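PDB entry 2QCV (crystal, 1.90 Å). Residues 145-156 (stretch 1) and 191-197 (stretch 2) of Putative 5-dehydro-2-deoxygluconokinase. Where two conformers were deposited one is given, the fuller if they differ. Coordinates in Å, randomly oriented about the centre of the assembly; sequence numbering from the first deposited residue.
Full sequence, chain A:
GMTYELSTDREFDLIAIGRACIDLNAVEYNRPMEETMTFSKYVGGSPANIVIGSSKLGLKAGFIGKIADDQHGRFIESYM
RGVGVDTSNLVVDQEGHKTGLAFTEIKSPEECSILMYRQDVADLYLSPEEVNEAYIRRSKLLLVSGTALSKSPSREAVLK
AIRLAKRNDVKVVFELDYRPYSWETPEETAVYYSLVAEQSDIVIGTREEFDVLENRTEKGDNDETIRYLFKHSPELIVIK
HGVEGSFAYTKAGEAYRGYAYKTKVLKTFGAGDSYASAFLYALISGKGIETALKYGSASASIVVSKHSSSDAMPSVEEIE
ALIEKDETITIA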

# COMPACT_ATOMS: atom_id res chain seq x y z
N SER A 145 -14.39 13.51 17.65
CA SER A 145 -13.46 14.45 17.04
C SER A 145 -13.38 14.21 15.52
O SER A 145 -13.38 13.06 15.02
CB SER A 145 -12.08 14.45 17.75
OG SER A 145 -12.14 15.05 19.06
N GLY A 146 -13.34 15.31 14.77
CA GLY A 146 -13.29 15.25 13.33
C GLY A 146 -12.15 14.45 12.71
O GLY A 146 -12.33 13.82 11.67
N THR A 147 -10.98 14.48 13.33
CA THR A 147 -9.83 13.81 12.73
C THR A 147 -10.03 12.30 12.71
O THR A 147 -9.47 11.61 11.85
CB THR A 147 -8.51 14.22 13.42
OG1 THR A 147 -8.34 15.62 13.22
CG2 THR A 147 -7.31 13.46 12.85
N ALA A 148 -10.85 11.77 13.63
CA ALA A 148 -11.15 10.34 13.66
C ALA A 148 -11.94 9.89 12.41
O ALA A 148 -12.08 8.69 12.17
CB ALA A 148 -11.90 9.97 14.93
N LEU A 149 -12.47 10.84 11.64
CA LEU A 149 -13.16 10.53 10.39
C LEU A 149 -12.21 10.52 9.19
O LEU A 149 -12.66 10.25 8.08
CB LEU A 149 -14.27 11.56 10.13
CG LEU A 149 -15.39 11.70 11.15
CD1 LEU A 149 -16.20 13.02 10.96
CD2 LEU A 149 -16.33 10.51 11.05
N SER A 150 -10.93 10.84 9.40
CA SER A 150 -9.99 11.05 8.30
C SER A 150 -9.63 9.77 7.54
O SER A 150 -9.23 9.85 6.38
CB SER A 150 -8.70 11.74 8.78
OG SER A 150 -7.95 10.93 9.69
N LYS A 151 -9.78 8.59 8.16
CA LYS A 151 -9.41 7.35 7.51
C LYS A 151 -10.27 6.23 8.05
O LYS A 151 -10.62 6.22 9.21
CB LYS A 151 -7.93 6.97 7.82
CG LYS A 151 -6.83 7.87 7.30
CD LYS A 151 -6.65 7.75 5.79
CE LYS A 151 -5.83 8.96 5.26
NZ LYS A 151 -6.06 9.19 3.80
N SER A 152 -10.56 5.26 7.20
CA SER A 152 -11.06 3.96 7.64
C SER A 152 -9.95 3.09 8.26
O SER A 152 -8.80 3.15 7.80
CB SER A 152 -11.65 3.23 6.43
OG SER A 152 -12.73 3.97 5.86
N PRO A 153 -10.29 2.19 9.19
CA PRO A 153 -11.63 1.91 9.71
C PRO A 153 -12.13 2.81 10.79
O PRO A 153 -13.29 2.69 11.19
CB PRO A 153 -11.50 0.49 10.26
CG PRO A 153 -10.09 0.37 10.66
CD PRO A 153 -9.30 1.20 9.69
N SER A 154 -11.30 3.73 11.27
CA SER A 154 -11.75 4.66 12.33
C SER A 154 -13.02 5.40 11.92
O SER A 154 -13.96 5.56 12.73
CB SER A 154 -10.62 5.67 12.68
OG SER A 154 -11.12 6.65 13.60
N ARG A 155 -13.07 5.88 10.67
CA ARG A 155 -14.25 6.59 10.15
C ARG A 155 -15.55 5.82 10.40
O ARG A 155 -16.53 6.39 10.92
CB ARG A 155 -14.01 6.90 8.65
CG ARG A 155 -15.14 7.46 7.80
CD ARG A 155 -14.67 7.49 6.34
NE ARG A 155 -13.65 8.52 6.21
CZ ARG A 155 -12.91 8.76 5.15
NH1 ARG A 155 -13.07 8.08 4.04
NH2 ARG A 155 -12.06 9.77 5.17
N GLU A 156 -15.56 4.52 10.09
CA GLU A 156 -16.76 3.67 10.30
C GLU A 156 -17.03 3.37 11.77
O GLU A 156 -18.20 3.26 12.19
CB GLU A 156 -16.67 2.35 9.53
CG GLU A 156 -16.58 2.52 8.08
CD GLU A 156 -15.17 2.86 7.59
OE1 GLU A 156 -14.26 2.14 7.93
OE2 GLU A 156 -15.03 3.78 6.80
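Stretch 2 191-197: VYYSLVA

Stretch 2 is helical throughout, part of a longer helix that begins before V191 and runs on past A197; the backbone bonds from V196 N to Y192 O (3.0 Å) and from A197 N to Y193 O (2.9 Å) have the i to i+4 spacing expected of an alpha-helix. It lies against a less regular partner. Stretch 1 passes through a 3-10 segment starting at G146, where L149 N bonds to G146 O at 3.0 Å, then through a loop with a cis peptide before P153, and enters a second helix that contains R155. The backbones come nearest at two places: G146 CA lies 6.9 Å from Y193 CA, and L149 CA lies 6.9 Å from Y192 CA. As stretch 1 advances from G146 to L149 its nearest neighbour on the helix steps back from Y193 to Y192, so the local register runs in the reverse sense.

The contact is modest, 328 Å² summed over both sides, and Y192 and L149 cover the most of it. The CA-to-CB bond of each points toward the other stretch, and L149 CB stands 4.4 Å from Y192 CB. L149, with chi1 m and chi2 t, places L149 CD1 3.6 Å from V196 CG2 and 4.2 Å from Y193 CD1. Because V196 is one helical turn beyond Y192, a single leucine can touch residues on successive turns, and L149 CD1 also comes within 4.1 Å of Y192 O.

The ring of Y192, chi1 m, is covered on one face by R155. The guanidinium lies flat on it, with the centres of the R155 guanidinium and the Y192 ring 3.9 Å apart and planes at 19°, and R155 CZ is 3.4 Å from Y192 CE2. The cation is off-centre, 31° from the ring normal, whereas R155 CD sits more squarely over the face at 24°, giving a CH-pi contact as well. R155 is held for this stack by its own stretch: R155 NE donates to L149 O at 2.7 Å and R155 NH2 to the same L149 O at 3.0 Å. The residue that packs on the helix through its side chain thus also anchors the arginine through its carbonyl.

Y193 reaches the other end of the contact differently. Its CA-to-CB bond points sideways, but the side-chain end comes nearer, bringing Y193 OH to 3.5 Å from G146 CA. An ideal CB on G146 would be 2.3 Å from Y193 OH, a clash, so the glycine leaves room for the hydroxyl. No clear direct hydrogen bond joins the stretches; instead, water 1 bridges them, its O 2.8 Å from T147 OG1, to which it donates, and 2.9 Å from Y193 OH.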

# COMPACT_ATOMS: atom_id res chain seq x y z
N VAL A 191 -17.35 16.37 2.91
CA VAL A 191 -18.28 15.26 2.80
C VAL A 191 -18.59 14.63 4.18
O VAL A 191 -19.74 14.41 4.53
CB VAL A 191 -17.76 14.23 1.77
CG1 VAL A 191 -18.51 12.85 1.92
CG2 VAL A 191 -17.91 14.81 0.37
N TYR A 192 -17.55 14.30 4.94
CA TYR A 192 -17.73 13.60 6.22
C TYR A 192 -18.11 14.54 7.37
O TYR A 192 -18.96 14.20 8.18
CB TYR A 192 -16.49 12.80 6.55
CG TYR A 192 -16.39 11.63 5.60
CD1 TYR A 192 -17.28 10.57 5.71
CD2 TYR A 192 -15.48 11.62 4.58
CE1 TYR A 192 -17.26 9.52 4.83
CE2 TYR A 192 -15.42 10.56 3.68
CZ TYR A 192 -16.32 9.50 3.83
OH TYR A 192 -16.30 8.44 2.97
N TYR A 193 -17.50 15.71 7.40
CA TYR A 193 -17.90 16.72 8.40
C TYR A 193 -19.36 17.11 8.26
O TYR A 193 -20.03 17.24 9.26
CB TYR A 193 -17.03 17.98 8.30
CG TYR A 193 -15.71 17.92 9.05
CD1 TYR A 193 -15.06 16.70 9.31
CD2 TYR A 193 -15.09 19.07 9.48
CE1 TYR A 193 -13.86 16.67 10.00
CE2 TYR A 193 -13.90 19.04 10.20
CZ TYR A 193 -13.30 17.84 10.45
OH TYR A 193 -12.13 17.80 11.17
N SER A 194 -19.84 17.40 7.05
CA SER A 194 -21.27 17.76 6.84
C SER A 194 -22.21 16.63 7.31
O SER A 194 -23.15 16.85 8.06
CB SER A 194 -21.53 18.15 5.39
OG SER A 194 -21.19 17.10 4.47
N LEU A 195 -21.89 15.41 6.91
CA LEU A 195 -22.69 14.21 7.24
C LEU A 195 -22.79 14.03 8.75
O LEU A 195 -23.89 13.89 9.30
CB LEU A 195 -22.01 12.99 6.61
CG LEU A 195 -22.17 11.56 7.19
CD1 LEU A 195 -23.62 11.20 7.15
CD2 LEU A 195 -21.33 10.52 6.44
N VAL A 196 -21.64 14.10 9.42
CA VAL A 196 -21.58 13.91 10.86
C VAL A 196 -22.25 15.09 11.60
O VAL A 196 -23.06 14.87 12.51
CB VAL A 196 -20.18 13.63 11.35
CG1 VAL A 196 -20.15 13.61 12.90
CG2 VAL A 196 -19.71 12.25 10.75
N ALA A 197 -21.98 16.33 11.18
CA ALA A 197 -22.61 17.47 11.86
C ALA A 197 -24.13 17.37 11.75
O ALA A 197 -24.86 17.69 12.69
CB ALA A 197 -22.12 18.83 11.27
O HOH W 1 -9.43 16.77 10.90